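Local coordinates for reticulocyte-binding protein 2a (Plasmodium vivax, PDB 4Z8N), which probably binds the surface of reticulocytes during invasion by the malaria parasite, the chain here being its mostly helical erythrocyte-binding domain, at residues A[85-90]-A[201-206]; A[205-210]-A[285-290]; A[35-40]-A[148-153]. All coordinates share one frame; numbering follows the deposited sequence.

The three contacts sample both ends of an elongated helical domain and illustrate how such a scaffold is held together by small, mostly apolar side-chain meetings. Contact 1 and contact 2 are neighbours, their centres about 7 Å apart, and both use helix 199-237: Asn205 and Phe206 belong to each. They also touch directly, Ile204 of contact 1 packing on Leu287 and Tyr288 of contact 2, while the carboxylates of Glu85 and Glu210 lie close. Contact 3 sits on the other side of the chain's centre, with its own centre about 54 Å from that of contact 1 and about 50 Å from that of contact 2. All three lie away from the known calcium-binding residue and the disulfides.

Contact 1: residues A[85-90]-A[201-206]; sequences EYPENH and ISAINF
Pro87 and Ala203 meet through carbon alone: the CG corner of the proline ring rests on the methyl group, 3.9 Å from Pro87 CG to Ala203 CB. About one turn further along helix 199-237, Phe206 meets the aliphatic part of Glu85, whose CG stands 4.0 Å from Phe206 CE2. The methylene lies at the edge of the phenyl ring, close to its plane. Phe206 CG is anti to its backbone N (chi1 170°), which carries the ring out to this methylene. The backbones come near where Glu85 CA and Ala203 CA are 5.8 Å apart, a closeness that the small alanine side chain permits.

Beyond this first shell, the extended Glu85 chain carries its carboxylate away from the ring, where OE2 makes a salt bridge with Lys280 of helix 246-297. Tyr104 meets Phe206 edge-to-face, and Tyr97 touches both Pro87 and Phe206, so helix 94-115 borders the same patch. The chain direction changes at Tyr86, the first residue to leave helical backbone angles. There Tyr86 O takes two bonds from opposite faces of its plane, from His90 N and from His90 ND1, the latter at 2.7 Å, which tie His90 back to the turn. Pro87 and Glu85 do the packing: a helix-to-helix turn set on the side of a long helix, within the Rh5 coiled-coil family domain.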
loop_
_atom_site.group_PDB
_atom_site.type_symbol
_atom_site.label_atom_id
_atom_site.label_comp_id
_atom_site.label_asym_id
_atom_site.label_seq_id
_atom_site.Cartn_x
_atom_site.Cartn_y
_atom_site.Cartn_z
ATOM N N GLU A 85 -13.441 -19.361 -2.241
ATOM C CA GLU A 85 -12.393 -19.954 -1.411
ATOM C C GLU A 85 -12.880 -21.206 -0.701
ATOM O O GLU A 85 -12.091 -22.090 -0.364
ATOM C CB GLU A 85 -11.883 -18.944 -0.382
ATOM C CG GLU A 85 -11.010 -17.850 -0.967
ATOM C CD GLU A 85 -10.451 -16.924 0.096
ATOM O OE1 GLU A 85 -10.935 -16.978 1.246
ATOM O OE2 GLU A 85 -9.522 -16.153 -0.219
ATOM N N TYR A 86 -14.186 -21.275 -0.472
ATOM C CA TYR A 86 -14.781 -22.425 0.194
ATOM C C TYR A 86 -15.973 -22.971 -0.588
ATOM O O TYR A 86 -17.099 -22.947 -0.095
ATOM C CB TYR A 86 -15.207 -22.047 1.615
ATOM C CG TYR A 86 -14.060 -21.582 2.488
ATOM C CD1 TYR A 86 -13.673 -20.248 2.511
ATOM C CD2 TYR A 86 -13.360 -22.481 3.283
ATOM C CE1 TYR A 86 -12.623 -19.822 3.305
ATOM C CE2 TYR A 86 -12.310 -22.063 4.080
ATOM C CZ TYR A 86 -11.945 -20.735 4.087
ATOM O OH TYR A 86 -10.900 -20.318 4.881
ATOM N N PRO A 87 -15.725 -23.477 -1.811
ATOM C CA PRO A 87 -16.832 -23.932 -2.659
ATOM C C PRO A 87 -17.495 -25.209 -2.150
ATOM O O PRO A 87 -18.708 -25.366 -2.301
ATOM C CB PRO A 87 -16.157 -24.180 -4.013
ATOM C CG PRO A 87 -14.742 -24.501 -3.671
ATOM C CD PRO A 87 -14.415 -23.666 -2.463
ATOM N N GLU A 88 -16.708 -26.106 -1.564
ATOM C CA GLU A 88 -17.228 -27.378 -1.082
ATOM C C GLU A 88 -18.202 -27.160 0.072
ATOM O O GLU A 88 -19.265 -27.775 0.121
ATOM C CB GLU A 88 -16.086 -28.300 -0.644
ATOM C CG GLU A 88 -15.020 -28.541 -1.710
ATOM C CD GLU A 88 -13.824 -27.606 -1.580
ATOM O OE1 GLU A 88 -13.961 -26.536 -0.949
ATOM O OE2 GLU A 88 -12.741 -27.948 -2.102
ATOM N N ASN A 89 -17.841 -26.274 0.993
ATOM C CA ASN A 89 -18.706 -25.985 2.127
ATOM C C ASN A 89 -19.944 -25.196 1.711
ATOM O O ASN A 89 -20.972 -25.247 2.383
ATOM C CB ASN A 89 -17.936 -25.230 3.209
ATOM C CG ASN A 89 -16.971 -26.127 3.966
ATOM O OD1 ASN A 89 -17.384 -26.982 4.748
ATOM N ND2 ASN A 89 -15.682 -25.932 3.734
ATOM N N HIS A 90 -19.843 -24.471 0.601
ATOM C CA HIS A 90 -20.988 -23.751 0.052
ATOM C C HIS A 90 -21.871 -24.685 -0.769
ATOM O O HIS A 90 -23.015 -24.351 -1.087
ATOM C CB HIS A 90 -20.527 -22.570 -0.812
ATOM C CG HIS A 90 -20.220 -21.329 -0.033
ATOM N ND1 HIS A 90 -18.957 -21.039 0.438
ATOM C CD2 HIS A 90 -21.011 -20.299 0.352
ATOM C CE1 HIS A 90 -18.983 -19.883 1.079
ATOM N NE2 HIS A 90 -20.218 -19.414 1.043
ATOM N N ILE A 201 -10.261 -28.033 -7.571
ATOM C CA ILE A 201 -9.236 -27.614 -8.520
ATOM C C ILE A 201 -9.392 -26.134 -8.855
ATOM O O ILE A 201 -8.415 -25.384 -8.876
ATOM C CB ILE A 201 -9.291 -28.452 -9.817
ATOM C CG1 ILE A 201 -8.817 -29.881 -9.543
ATOM C CG2 ILE A 201 -8.448 -27.812 -10.917
ATOM C CD1 ILE A 201 -8.855 -30.789 -10.761
ATOM N N SER A 202 -10.630 -25.719 -9.105
ATOM C CA SER A 202 -10.922 -24.329 -9.429
ATOM C C SER A 202 -10.537 -23.401 -8.281
ATOM O O SER A 202 -10.018 -22.309 -8.506
ATOM C CB SER A 202 -12.401 -24.161 -9.774
ATOM O OG SER A 202 -12.759 -24.967 -10.882
ATOM N N ALA A 203 -10.781 -23.844 -7.051
ATOM C CA ALA A 203 -10.464 -23.046 -5.867
ATOM C C ALA A 203 -8.955 -22.855 -5.673
ATOM O O ALA A 203 -8.499 -21.779 -5.293
ATOM C CB ALA A 203 -11.081 -23.685 -4.623
ATOM N N ILE A 204 -8.195 -23.916 -5.931
ATOM C CA ILE A 204 -6.737 -23.916 -5.816
ATOM C C ILE A 204 -6.134 -22.897 -6.777
ATOM O O ILE A 204 -5.326 -22.034 -6.413
ATOM C CB ILE A 204 -6.180 -25.321 -6.123
ATOM C CG1 ILE A 204 -6.516 -26.282 -4.990
ATOM C CG2 ILE A 204 -4.693 -25.302 -6.351
ATOM C CD1 ILE A 204 -6.045 -27.690 -5.239
ATOM N N ASN A 205 -6.536 -23.064 -8.025
ATOM C CA ASN A 205 -6.387 -22.122 -9.115
ATOM C C ASN A 205 -6.733 -20.669 -8.811
ATOM O O ASN A 205 -5.953 -19.791 -9.140
ATOM C CB ASN A 205 -7.259 -22.684 -10.215
ATOM C CG ASN A 205 -6.504 -23.611 -11.124
ATOM O OD1 ASN A 205 -5.996 -23.136 -12.125
ATOM N ND2 ASN A 205 -6.124 -24.820 -10.605
ATOM N N PHE A 206 -7.870 -20.410 -8.166
ATOM C CA PHE A 206 -8.216 -19.046 -7.744
ATOM C C PHE A 206 -7.346 -18.509 -6.594
ATOM O O PHE A 206 -6.900 -17.353 -6.610
ATOM C CB PHE A 206 -9.682 -18.999 -7.331
ATOM C CG PHE A 206 -10.087 -17.721 -6.661
ATOM C CD1 PHE A 206 -10.272 -16.567 -7.401
ATOM C CD2 PHE A 206 -10.305 -17.680 -5.293
ATOM C CE1 PHE A 206 -10.656 -15.398 -6.794
ATOM C CE2 PHE A 206 -10.689 -16.513 -4.680
ATOM C CZ PHE A 206 -10.865 -15.369 -5.430
#

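Contact 2: residues A[205-210]-A[285-290]; sequences NFLQEE and ANLYNK
Leu207 has CG anti to the backbone N (chi1 -170°), whereas Leu287 has CG anti to the carbonyl carbon (chi1 -83°), and these different settings bring one methyl of each leucine together between their helices. The result is a helix-helix packing contact of the elongated alpha-helical domain, joining helix 199-237 to helix 246-297. Leu207 CD2 and Leu287 CD1 are 3.6 Å apart, and the two branched side chains approach at a slant, each leading with a methyl group. The backbones keep their distance: Leu207 CA and Leu287 CA, the nearest pair, are 9.2 Å apart, leaving the side chains to span the interval.

A second pair lies beside the leucines. Gln208 and Tyr288 both start out along the flanks of their helices, but their ends converge, the extended glutamine running roughly perpendicular to the tyrosine. The planes of amide and ring are 59° apart, and the terminal amide comes to the phenolic end of the ring rather than over its face.

Other side chains border this meeting. Leu283 and Leu284 of helix 246-297 also touch Leu207, and Leu284 reaches Gln208 as well; Val185 and Met188 of helix 168-194 border the glutamine. Ile204, a turn before Gln208, packs on both Leu287 and Tyr288 and so continues the apolar strip. Where the second pair meets, the amide carbon Gln208 CD is 3.6 Å from Tyr288 OH.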
loop_
_atom_site.group_PDB
_atom_site.type_symbol
_atom_site.label_atom_id
_atom_site.label_comp_id
_atom_site.label_asym_id
_atom_site.label_seq_id
_atom_site.Cartn_x
_atom_site.Cartn_y
_atom_site.Cartn_z
ATOM N N ASN A 205 -6.536 -23.064 -8.025
ATOM C CA ASN A 205 -6.387 -22.122 -9.115
ATOM C C ASN A 205 -6.733 -20.669 -8.811
ATOM O O ASN A 205 -5.953 -19.791 -9.140
ATOM C CB ASN A 205 -7.259 -22.684 -10.215
ATOM C CG ASN A 205 -6.504 -23.611 -11.124
ATOM O OD1 ASN A 205 -5.996 -23.136 -12.125
ATOM N ND2 ASN A 205 -6.124 -24.820 -10.605
ATOM N N PHE A 206 -7.870 -20.410 -8.166
ATOM C CA PHE A 206 -8.216 -19.046 -7.744
ATOM C C PHE A 206 -7.346 -18.509 -6.594
ATOM O O PHE A 206 -6.900 -17.353 -6.610
ATOM C CB PHE A 206 -9.682 -18.999 -7.331
ATOM C CG PHE A 206 -10.087 -17.721 -6.661
ATOM C CD1 PHE A 206 -10.272 -16.567 -7.401
ATOM C CD2 PHE A 206 -10.305 -17.680 -5.293
ATOM C CE1 PHE A 206 -10.656 -15.398 -6.794
ATOM C CE2 PHE A 206 -10.689 -16.513 -4.680
ATOM C CZ PHE A 206 -10.865 -15.369 -5.430
ATOM N N LEU A 207 -7.138 -19.352 -5.587
ATOM C CA LEU A 207 -6.357 -18.991 -4.405
ATOM C C LEU A 207 -4.877 -18.748 -4.724
ATOM O O LEU A 207 -4.304 -17.765 -4.267
ATOM C CB LEU A 207 -6.491 -20.076 -3.339
ATOM C CG LEU A 207 -5.930 -19.737 -1.961
ATOM C CD1 LEU A 207 -6.381 -18.359 -1.516
ATOM C CD2 LEU A 207 -6.378 -20.778 -0.974
ATOM N N GLN A 208 -4.315 -19.545 -5.631
ATOM C CA GLN A 208 -2.977 -19.331 -6.162
ATOM C C GLN A 208 -2.884 -18.005 -6.878
ATOM O O GLN A 208 -1.920 -17.311 -6.748
ATOM C CB GLN A 208 -2.522 -20.434 -7.120
ATOM C CG GLN A 208 -2.076 -21.718 -6.475
ATOM C CD GLN A 208 -1.857 -22.864 -7.440
ATOM O OE1 GLN A 208 -1.395 -23.894 -7.057
ATOM N NE2 GLN A 208 -2.201 -22.680 -8.671
ATOM N N GLU A 209 -3.895 -17.669 -7.655
ATOM C CA GLU A 209 -3.826 -16.409 -8.401
ATOM C C GLU A 209 -3.916 -15.177 -7.499
ATOM O O GLU A 209 -3.190 -14.203 -7.704
ATOM C CB GLU A 209 -4.926 -16.336 -9.461
ATOM C CG GLU A 209 -4.771 -15.177 -10.461
ATOM C CD GLU A 209 -5.572 -15.401 -11.734
ATOM O OE1 GLU A 209 -6.106 -16.517 -11.892
ATOM O OE2 GLU A 209 -5.673 -14.472 -12.568
ATOM N N GLU A 210 -4.805 -15.205 -6.511
ATOM C CA GLU A 210 -4.949 -14.045 -5.641
ATOM C C GLU A 210 -3.763 -13.944 -4.681
ATOM O O GLU A 210 -3.422 -12.854 -4.231
ATOM C CB GLU A 210 -6.289 -14.079 -4.885
ATOM C CG GLU A 210 -6.474 -15.201 -3.880
ATOM C CD GLU A 210 -7.811 -15.100 -3.147
ATOM O OE1 GLU A 210 -8.357 -13.981 -3.036
ATOM O OE2 GLU A 210 -8.322 -16.141 -2.685
ATOM N N ALA A 285 -3.023 -24.987 1.473
ATOM C CA ALA A 285 -2.473 -26.274 1.885
ATOM C C ALA A 285 -3.595 -27.278 2.128
ATOM O O ALA A 285 -3.474 -28.453 1.780
ATOM C CB ALA A 285 -1.616 -26.118 3.131
ATOM N N ASN A 286 -4.686 -26.806 2.722
ATOM C CA ASN A 286 -5.859 -27.644 2.940
ATOM C C ASN A 286 -6.515 -28.042 1.622
ATOM O O ASN A 286 -6.985 -29.169 1.472
ATOM C CB ASN A 286 -6.874 -26.928 3.834
ATOM C CG ASN A 286 -6.436 -26.870 5.281
ATOM O OD1 ASN A 286 -5.785 -27.788 5.781
ATOM N ND2 ASN A 286 -6.793 -25.791 5.965
ATOM N N LEU A 287 -6.546 -27.106 0.676
ATOM C CA LEU A 287 -7.092 -27.366 -0.652
ATOM C C LEU A 287 -6.273 -28.422 -1.386
ATOM O O LEU A 287 -6.831 -29.297 -2.048
ATOM C CB LEU A 287 -7.145 -26.074 -1.470
ATOM C CG LEU A 287 -8.361 -25.174 -1.229
ATOM C CD1 LEU A 287 -8.153 -23.817 -1.870
ATOM C CD2 LEU A 287 -9.621 -25.825 -1.776
ATOM N N TYR A 288 -4.950 -28.337 -1.265
ATOM C CA TYR A 288 -4.061 -29.341 -1.846
ATOM C C TYR A 288 -4.352 -30.730 -1.281
ATOM O O TYR A 288 -4.426 -31.706 -2.026
ATOM C CB TYR A 288 -2.595 -28.984 -1.592
ATOM C CG TYR A 288 -2.026 -27.908 -2.494
ATOM C CD1 TYR A 288 -2.431 -27.786 -3.818
ATOM C CD2 TYR A 288 -1.071 -27.021 -2.018
ATOM C CE1 TYR A 288 -1.901 -26.803 -4.640
ATOM C CE2 TYR A 288 -0.535 -26.038 -2.830
ATOM C CZ TYR A 288 -0.953 -25.932 -4.138
ATOM O OH TYR A 288 -0.416 -24.948 -4.939
ATOM N N ASN A 289 -4.512 -30.812 0.038
ATOM C CA ASN A 289 -4.793 -32.086 0.697
ATOM C C ASN A 289 -6.153 -32.658 0.315
ATOM O O ASN A 289 -6.319 -33.874 0.219
ATOM C CB ASN A 289 -4.704 -31.930 2.216
ATOM C CG ASN A 289 -3.285 -32.069 2.731
ATOM O OD1 ASN A 289 -2.755 -33.177 2.828
ATOM N ND2 ASN A 289 -2.663 -30.947 3.062
ATOM N N LYS A 290 -7.124 -31.777 0.107
ATOM C CA LYS A 290 -8.450 -32.196 -0.327
ATOM C C LYS A 290 -8.369 -32.822 -1.716
ATOM O O LYS A 290 -8.996 -33.847 -1.984
ATOM C CB LYS A 290 -9.416 -31.006 -0.324
ATOM C CG LYS A 290 -10.786 -31.293 -0.918
ATOM C CD LYS A 290 -11.638 -32.147 0.005
ATOM C CE LYS A 290 -13.045 -32.299 -0.548
ATOM N NZ LYS A 290 -13.917 -33.094 0.354
#

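Contact 3: residues A[35-40]-A[148-153]; sequences KYYITY and TDTYEI
Tyr37 and Tyr151 lie side by side and point the same way, while Thr150 crosses Tyr37 at a slant, its methyl group directed at the other segment. The arrangement belongs to a helical bundle: the end of helix 26-37 and the turn after it are packed against the first turn of helix 149-162.

Thr150 carries much of the meeting. Its CG2 is anti to the backbone N, and the methyl thereby faces both the carbonyl oxygen and the ring of Tyr37: Thr150 CG2 is 3.5 Å from Tyr37 O and 3.9 Å from Tyr37 CE1. The approach to the ring is oblique, and the contact is one of packing. The tyrosine ring swings out to meet it because Tyr37 CG is likewise anti to its own backbone N (chi1 -162°), which sends the phenol across toward the first turn of the opposing helix. At the margin, Tyr40 offers CB to the threonine, whereas its ring leads away.

Helix 246-297 borders the same cluster. Tyr253 meets the Tyr37 ring with the planes at about 45° and touches Thr150 too, and Ser256 contacts both Tyr37 and Tyr151. Met154 and Tyr158, further along helix 149-162, extend the surface against which Tyr37 rests. Beyond its ring, the phenolic oxygen of Tyr37 arrives beside the base of the second tyrosine, with Tyr37 OH 3.8 Å from Tyr151 CA and 3.5 Å from Tyr151 CD1.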
loop_
_atom_site.group_PDB
_atom_site.type_symbol
_atom_site.label_atom_id
_atom_site.label_comp_id
_atom_site.label_asym_id
_atom_site.label_seq_id
_atom_site.Cartn_x
_atom_site.Cartn_y
_atom_site.Cartn_z
ATOM N N LYS A 35 3.920 18.795 9.207
ATOM C CA LYS A 35 3.253 19.444 10.330
ATOM C C LYS A 35 4.122 19.518 11.583
ATOM O O LYS A 35 4.202 20.569 12.214
ATOM C CB LYS A 35 1.940 18.728 10.651
ATOM C CG LYS A 35 1.170 19.346 11.804
ATOM C CD LYS A 35 -0.172 18.660 12.002
ATOM C CE LYS A 35 -1.265 19.346 11.203
ATOM N NZ LYS A 35 -1.893 20.459 11.975
ATOM N N TYR A 36 4.783 18.423 11.946
ATOM C CA TYR A 36 5.639 18.461 13.131
ATOM C C TYR A 36 7.119 18.582 12.768
ATOM O O TYR A 36 7.978 18.676 13.646
ATOM C CB TYR A 36 5.397 17.237 14.021
ATOM C CG TYR A 36 5.777 15.901 13.424
ATOM C CD1 TYR A 36 7.045 15.368 13.622
ATOM C CD2 TYR A 36 4.861 15.157 12.696
ATOM C CE1 TYR A 36 7.397 14.139 13.093
ATOM C CE2 TYR A 36 5.203 13.927 12.161
ATOM C CZ TYR A 36 6.472 13.423 12.364
ATOM O OH TYR A 36 6.820 12.200 11.839
ATOM N N TYR A 37 7.408 18.602 11.472
ATOM C CA TYR A 37 8.763 18.852 10.996
ATOM C C TYR A 37 9.199 20.275 11.353
ATOM O O TYR A 37 10.296 20.488 11.870
ATOM C CB TYR A 37 8.849 18.635 9.479
ATOM C CG TYR A 37 10.255 18.443 8.945
ATOM C CD1 TYR A 37 11.166 19.496 8.919
ATOM C CD2 TYR A 37 10.666 17.210 8.450
ATOM C CE1 TYR A 37 12.447 19.322 8.433
ATOM C CE2 TYR A 37 11.944 17.028 7.954
ATOM C CZ TYR A 37 12.831 18.088 7.948
ATOM O OH TYR A 37 14.105 17.915 7.458
ATOM N N ILE A 38 8.326 21.240 11.078
ATOM C CA ILE A 38 8.649 22.659 11.232
ATOM C C ILE A 38 8.178 23.247 12.562
ATOM O O ILE A 38 7.952 24.455 12.670
ATOM C CB ILE A 38 8.030 23.486 10.090
ATOM C CG1 ILE A 38 6.509 23.309 10.072
ATOM C CG2 ILE A 38 8.629 23.075 8.756
ATOM C CD1 ILE A 38 5.797 24.182 9.058
ATOM N N THR A 39 8.051 22.391 13.572
ATOM C CA THR A 39 7.475 22.786 14.854
ATOM C C THR A 39 8.278 23.865 15.588
ATOM O O THR A 39 7.747 24.549 16.462
ATOM C CB THR A 39 7.314 21.561 15.786
ATOM O OG1 THR A 39 6.776 21.981 17.046
ATOM C CG2 THR A 39 8.652 20.869 16.009
ATOM N N TYR A 40 9.546 24.031 15.230
ATOM C CA TYR A 40 10.384 25.014 15.909
ATOM C C TYR A 40 10.564 26.298 15.105
ATOM O O TYR A 40 11.177 27.256 15.579
ATOM C CB TYR A 40 11.741 24.404 16.254
ATOM C CG TYR A 40 11.812 23.932 17.686
ATOM C CD1 TYR A 40 11.426 22.644 18.038
ATOM C CD2 TYR A 40 12.240 24.786 18.693
ATOM C CE1 TYR A 40 11.480 22.217 19.352
ATOM C CE2 TYR A 40 12.298 24.369 20.005
ATOM C CZ TYR A 40 11.918 23.087 20.330
ATOM O OH TYR A 40 11.978 22.678 21.639
ATOM N N THR A 148 21.052 24.696 9.845
ATOM C CA THR A 148 20.564 23.373 9.477
ATOM C C THR A 148 20.244 22.479 10.676
ATOM O O THR A 148 20.271 21.254 10.563
ATOM C CB THR A 148 21.588 22.646 8.585
ATOM O OG1 THR A 148 22.803 22.443 9.318
ATOM C CG2 THR A 148 21.886 23.469 7.340
ATOM N N ASP A 149 19.931 23.092 11.814
ATOM C CA ASP A 149 19.632 22.343 13.033
ATOM C C ASP A 149 18.424 21.423 12.869
ATOM O O ASP A 149 18.528 20.214 13.073
ATOM C CB ASP A 149 19.393 23.296 14.208
ATOM C CG ASP A 149 20.664 23.977 14.676
ATOM O OD1 ASP A 149 21.762 23.515 14.301
ATOM O OD2 ASP A 149 20.564 24.972 15.426
ATOM N N THR A 150 17.282 22.004 12.504
ATOM C CA THR A 150 16.034 21.256 12.372
ATOM C C THR A 150 16.162 20.128 11.352
ATOM O O THR A 150 15.661 19.022 11.572
ATOM C CB THR A 150 14.866 22.185 11.975
ATOM O OG1 THR A 150 14.481 22.975 13.106
ATOM C CG2 THR A 150 13.663 21.384 11.506
ATOM N N TYR A 151 16.847 20.406 10.248
ATOM C CA TYR A 151 17.077 19.396 9.224
ATOM C C TYR A 151 17.870 18.217 9.779
ATOM O O TYR A 151 17.537 17.061 9.519
ATOM C CB TYR A 151 17.807 19.995 8.020
ATOM C CG TYR A 151 18.261 18.955 7.019
ATOM C CD1 TYR A 151 17.358 18.374 6.137
ATOM C CD2 TYR A 151 19.588 18.548 6.961
ATOM C CE1 TYR A 151 17.766 17.420 5.226
ATOM C CE2 TYR A 151 20.004 17.593 6.051
ATOM C CZ TYR A 151 19.087 17.033 5.187
ATOM O OH TYR A 151 19.492 16.083 4.278
ATOM N N GLU A 152 18.915 18.512 10.545
ATOM C CA GLU A 152 19.765 17.463 11.095
ATOM C C GLU A 152 19.023 16.647 12.153
ATOM O O GLU A 152 19.197 15.429 12.241
ATOM C CB GLU A 152 21.045 18.058 11.686
ATOM C CG GLU A 152 22.023 17.012 12.199
ATOM C CD GLU A 152 23.296 17.616 12.758
ATOM O OE1 GLU A 152 23.209 18.419 13.710
ATOM O OE2 GLU A 152 24.386 17.284 12.244
ATOM N N ILE A 153 18.195 17.319 12.947
ATOM C CA ILE A 153 17.393 16.643 13.966
ATOM C C ILE A 153 16.413 15.660 13.337
ATOM O O ILE A 153 16.361 14.489 13.716
ATOM C CB ILE A 153 16.604 17.647 14.826
ATOM C CG1 ILE A 153 17.561 18.485 15.674
ATOM C CG2 ILE A 153 15.604 16.919 15.713
ATOM C CD1 ILE A 153 18.417 17.664 16.608
#